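Local coordinates for formyltransferase (Francisella tularensis subsp. tularensis, PDB 4NV1), which belongs to the formyltransferase family, assembles as a pair of identical chains and holds dTDP-4-amino-4,6-dideoxyglucose in a pocket, at residues N62-I65 / G66-L70; V203-R206 / E207-Y211. One frame throughout, in Å; residues are numbered along the deposited sequence.

How the contacts relate
From the N terminus, the chain passes through the first strands of the large mixed sheet and helix 57-60 before reaching contact 1. There residues 62-65 and 66-70 turn a tight corner that leads into strand 70-74, the neighbour of strand 4-9. Contact 1 is complete long before contact 2 opens, so the two neither nest nor cross. Contact 2 lies in the C-terminal region, where strand 202-204 passes directly into helix 205-214 beside the second subunit. Each closes only a few residues of backbone. The centres of contact 1 and contact 2 are about 48 Å apart, on opposite sides of the chain's centre. Between contact 1 and contact 2 the nearest atoms are about 36 Å apart.

Contact 1: residues N62-I65 / G66-L70; sequences NDLI and GKYDL
Leu64 and Lys67 are joined through their backbones: Lys67 N donates to Leu64 O over 3.3 Å, nearly straight at 166° about the hydrogen but coming from well above the carbonyl plane. This bond closes a four-residue beta turn, Leu64-Ile65-Gly66-Lys67. Ile65 has polyproline-like backbone angles and Gly66 a positive phi of 98°, the combination of type II. Just upstream, Ile65 N bonds to Asn62 O at 3.0 Å, so the turn follows directly on the 3-10 segment.

The apolar part of the contact lies between Leu64 and Tyr68. Leu64 CB is 3.9 Å from Tyr68 CD2, and Leu64 CG is 4.1 Å from Tyr68 CE2, so the leucine passes the CD2-CE2 side of the ring at a slant. Leu64 O meets the same ring at its edge, near the ring plane, 3.8 Å from Tyr68 CD2. Phe7 of strand 4-9 packs against Leu64 and makes an edge-to-face ring contact with Tyr68, thereby fastening the pair to the sheet.

Aliphatic-to-polar contact comes from Lys67. Its chain runs back over the preceding 3-10 segment and places CD 3.2 Å from Asp63 O. The bend at chi3 (113°) turns the chain so that CE and NZ stay in the neighbourhood of that carbonyl, though CD is the atom that touches it. The charged ends do not meet, since Lys67 NZ and Asp63 OD2 are 6.6 Å apart.

The Lys67 N to Leu64 O bond and the conformation of Gly66 thus define the corner, while Leu64 and Tyr68 attach it to strand 4-9. Any attraction between the lysine and aspartate charges on this exposed surface is probably weak at such a separation.

Contact 2: residues V203-R206 / E207-Y211; sequences VTMR and EAIDY
Glu207 folds back over Thr204, one turn earlier. Its CB lies 3.3 Å from Thr204 OG1, and CG is slightly closer to the same oxygen. With CG beside the backbone N (chi1 -79°) and the chain extended beyond it, the carboxylate reaches the residues before the helix. OE1 takes Thr204 N at 2.9 Å through its anti lone pair, with 154° at the hydrogen; it also lies against Val203, 3.1 Å from Val203 CA, with CB a little farther. A weak bond from Thr204 OG1 reaches OE1 as well.

The return bond, Glu207 N to Thr204 OG1 at 3.1 Å and 163°, makes Thr204 the N-cap and completes a capping box where strand 202-204 becomes helix 205-214, within the N-formyltransferase dimerization C-terminal domain. Val203 and Thr204 also join an antiparallel ladder with a strand of the second subunit, so the sheet continues across the interface.

Helical bonding starts at once, with Ala208 N on Thr204 O at 3.0 Å. Met205, bent along its chain, crosses Ile209 at a slant, its CE 4.0 Å from Ile209 CD1. Arg206 and Asp210 run side by side, Arg206 CG being 3.7 Å from Asp210 OD2, yet their charges pair elsewhere: Arg206 with Asp200 of the second subunit, Asp210 with Lys114 and Arg213.

Contact 1: residues N62-I65 / G66-L70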
loop_
_atom_site.group_PDB
_atom_site.type_symbol
_atom_site.label_atom_id
_atom_site.label_comp_id
_atom_site.label_asym_id
_atom_site.label_seq_id
_atom_site.Cartn_x
_atom_site.Cartn_y
_atom_site.Cartn_z
ATOM N N ASN A 62 -11.820 -36.490 22.364
ATOM C CA ASN A 62 -11.834 -37.939 22.519
ATOM C C ASN A 62 -13.218 -38.562 22.752
ATOM O O ASN A 62 -13.439 -39.752 22.465
ATOM C CB ASN A 62 -10.793 -38.333 23.577
ATOM C CG ASN A 62 -9.398 -38.445 22.988
ATOM O OD1 ASN A 62 -9.226 -38.571 21.782
ATOM N ND2 ASN A 62 -8.380 -38.422 23.835
ATOM N N ASP A 63 -14.164 -37.735 23.186
ATOM C CA ASP A 63 -15.579 -38.102 23.257
ATOM C C ASP A 63 -16.227 -38.302 21.900
ATOM O O ASP A 63 -17.353 -38.787 21.835
ATOM C CB ASP A 63 -16.409 -37.000 23.937
ATOM C CG ASP A 63 -16.013 -36.713 25.382
ATOM O OD1 ASP A 63 -15.252 -37.486 26.024
ATOM O OD2 ASP A 63 -16.500 -35.668 25.886
ATOM N N LEU A 64 -15.620 -37.871 20.796
ATOM C CA LEU A 64 -16.215 -38.201 19.500
ATOM C C LEU A 64 -15.785 -39.614 19.087
ATOM O O LEU A 64 -16.227 -40.139 18.054
ATOM C CB LEU A 64 -15.753 -37.261 18.392
ATOM C CG LEU A 64 -16.165 -35.792 18.301
ATOM C CD1 LEU A 64 -16.690 -35.283 19.616
ATOM C CD2 LEU A 64 -14.940 -34.995 17.878
ATOM N N ILE A 65 -14.858 -40.210 19.827
ATOM C CA ILE A 65 -14.484 -41.574 19.471
ATOM C C ILE A 65 -15.758 -42.391 19.642
ATOM O O ILE A 65 -16.501 -42.240 20.631
ATOM C CB ILE A 65 -13.287 -42.144 20.259
ATOM C CG1 ILE A 65 -12.100 -41.179 20.204
ATOM C CG2 ILE A 65 -12.851 -43.487 19.681
ATOM C CD1 ILE A 65 -10.834 -41.791 20.784
ATOM N N GLY A 66 -16.069 -43.159 18.607
ATOM C CA GLY A 66 -17.149 -44.131 18.685
ATOM C C GLY A 66 -18.477 -43.683 18.116
ATOM O O GLY A 66 -19.319 -44.528 17.864
ATOM N N LYS A 67 -18.632 -42.387 17.852
ATOM C CA LYS A 67 -19.842 -41.822 17.256
ATOM C C LYS A 67 -19.716 -41.522 15.759
ATOM O O LYS A 67 -20.727 -41.343 15.094
ATOM C CB LYS A 67 -20.146 -40.528 17.987
ATOM C CG LYS A 67 -20.270 -40.800 19.477
ATOM C CD LYS A 67 -20.044 -39.557 20.307
ATOM C CE LYS A 67 -21.295 -39.095 21.022
ATOM N NZ LYS A 67 -21.021 -37.712 21.497
ATOM N N TYR A 68 -18.502 -41.461 15.214
ATOM C CA TYR A 68 -18.334 -41.046 13.813
ATOM C C TYR A 68 -17.447 -42.043 13.050
ATOM O O TYR A 68 -16.624 -42.691 13.655
ATOM C CB TYR A 68 -17.694 -39.661 13.787
ATOM C CG TYR A 68 -18.603 -38.619 14.384
ATOM C CD1 TYR A 68 -19.657 -38.140 13.641
ATOM C CD2 TYR A 68 -18.469 -38.181 15.687
ATOM C CE1 TYR A 68 -20.518 -37.221 14.154
ATOM C CE2 TYR A 68 -19.341 -37.221 16.200
ATOM C CZ TYR A 68 -20.380 -36.785 15.423
ATOM O OH TYR A 68 -21.343 -35.875 15.807
ATOM N N ASP A 69 -17.554 -42.109 11.738
ATOM C CA ASP A 69 -16.707 -42.988 10.914
ATOM C C ASP A 69 -15.469 -42.266 10.350
ATOM O O ASP A 69 -14.503 -42.861 9.860
ATOM C CB ASP A 69 -17.505 -43.388 9.690
ATOM C CG ASP A 69 -18.615 -44.357 9.985
ATOM O OD1 ASP A 69 -19.750 -44.167 9.464
ATOM O OD2 ASP A 69 -18.359 -45.296 10.754
ATOM N N LEU A 70 -15.586 -40.954 10.284
ATOM C CA LEU A 70 -14.711 -40.079 9.525
ATOM C C LEU A 70 -14.713 -38.722 10.184
ATOM O O LEU A 70 -15.770 -38.235 10.559
ATOM C CB LEU A 70 -15.292 -40.003 8.115
ATOM C CG LEU A 70 -14.643 -39.200 7.013
ATOM C CD1 LEU A 70 -13.159 -39.567 7.005
ATOM C CD2 LEU A 70 -15.363 -39.544 5.711
#

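Contact 2: residues V203-R206 / E207-Y211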
loop_
_atom_site.group_PDB
_atom_site.type_symbol
_atom_site.label_atom_id
_atom_site.label_comp_id
_atom_site.label_asym_id
_atom_site.label_seq_id
_atom_site.Cartn_x
_atom_site.Cartn_y
_atom_site.Cartn_z
ATOM N N VAL A 203 19.493 -5.502 2.421
ATOM C CA VAL A 203 18.614 -6.383 1.632
ATOM C C VAL A 203 18.647 -5.847 0.217
ATOM O O VAL A 203 19.030 -4.684 0.048
ATOM C CB VAL A 203 17.122 -6.296 2.077
ATOM C CG1 VAL A 203 16.949 -6.707 3.516
ATOM C CG2 VAL A 203 16.586 -4.879 1.904
ATOM N N THR A 204 18.200 -6.619 -0.768
ATOM C CA THR A 204 17.927 -6.030 -2.071
ATOM C C THR A 204 16.482 -5.467 -1.992
ATOM O O THR A 204 15.662 -5.832 -1.131
ATOM C CB THR A 204 17.895 -7.092 -3.162
ATOM O OG1 THR A 204 17.033 -8.129 -2.686
ATOM C CG2 THR A 204 19.301 -7.678 -3.496
ATOM N N MET A 205 16.170 -4.588 -2.913
ATOM C CA MET A 205 14.812 -4.134 -3.102
ATOM C C MET A 205 13.886 -5.317 -3.356
ATOM O O MET A 205 12.723 -5.281 -2.957
ATOM C CB MET A 205 14.693 -3.223 -4.316
ATOM C CG MET A 205 15.074 -1.774 -4.087
ATOM S SD MET A 205 14.186 -1.019 -2.714
ATOM C CE MET A 205 12.534 -0.909 -3.362
ATOM N N ARG A 206 14.348 -6.324 -4.092
ATOM C CA ARG A 206 13.546 -7.529 -4.317
ATOM C C ARG A 206 13.078 -8.157 -3.016
ATOM O O ARG A 206 11.918 -8.488 -2.835
ATOM C CB ARG A 206 14.333 -8.602 -5.055
ATOM C CG ARG A 206 13.558 -9.900 -5.033
ATOM C CD ARG A 206 14.205 -10.906 -5.952
ATOM N NE ARG A 206 13.833 -10.705 -7.336
ATOM C CZ ARG A 206 14.586 -10.195 -8.297
ATOM N NH1 ARG A 206 14.054 -10.133 -9.504
ATOM N NH2 ARG A 206 15.782 -9.667 -8.083
ATOM N N GLU A 207 14.025 -8.337 -2.118
ATOM C CA GLU A 207 13.813 -8.860 -0.793
ATOM C C GLU A 207 12.899 -7.984 0.112
ATOM O O GLU A 207 12.199 -8.532 0.968
ATOM C CB GLU A 207 15.159 -8.956 -0.083
ATOM C CG GLU A 207 16.022 -10.160 -0.451
ATOM C CD GLU A 207 17.277 -10.182 0.425
ATOM O OE1 GLU A 207 18.045 -9.198 0.464
ATOM O OE2 GLU A 207 17.501 -11.174 1.148
ATOM N N ALA A 208 13.018 -6.660 0.007
ATOM C CA ALA A 208 12.210 -5.782 0.859
ATOM C C ALA A 208 10.800 -5.921 0.377
ATOM O O ALA A 208 9.881 -6.020 1.172
ATOM C CB ALA A 208 12.680 -4.319 0.802
ATOM N N ILE A 209 10.646 -5.913 -0.938
ATOM C CA ILE A 209 9.348 -6.044 -1.535
ATOM C C ILE A 209 8.687 -7.389 -1.223
ATOM O O ILE A 209 7.489 -7.432 -0.881
ATOM C CB ILE A 209 9.411 -5.745 -3.025
ATOM C CG1 ILE A 209 9.581 -4.249 -3.141
ATOM C CG2 ILE A 209 8.163 -6.236 -3.745
ATOM C CD1 ILE A 209 10.016 -3.830 -4.523
ATOM N N ASP A 210 9.451 -8.466 -1.357
ATOM C CA ASP A 210 8.952 -9.821 -1.049
ATOM C C ASP A 210 8.614 -9.847 0.413
ATOM O O ASP A 210 7.518 -10.253 0.718
ATOM C CB ASP A 210 9.913 -10.938 -1.453
ATOM C CG ASP A 210 9.999 -11.089 -2.967
ATOM O OD1 ASP A 210 9.196 -10.470 -3.720
ATOM O OD2 ASP A 210 10.899 -11.830 -3.403
ATOM N N TYR A 211 9.447 -9.299 1.285
ATOM C CA TYR A 211 9.066 -9.264 2.689
ATOM C C TYR A 211 7.747 -8.451 2.940
ATOM O O TYR A 211 6.859 -8.859 3.713
ATOM C CB TYR A 211 10.207 -8.699 3.532
ATOM C CG TYR A 211 9.794 -8.390 4.950
ATOM C CD1 TYR A 211 9.848 -9.346 5.936
ATOM C CD2 TYR A 211 9.296 -7.143 5.285
ATOM C CE1 TYR A 211 9.441 -9.075 7.231
ATOM C CE2 TYR A 211 8.899 -6.858 6.569
ATOM C CZ TYR A 211 8.935 -7.825 7.545
ATOM O OH TYR A 211 8.503 -7.542 8.836
#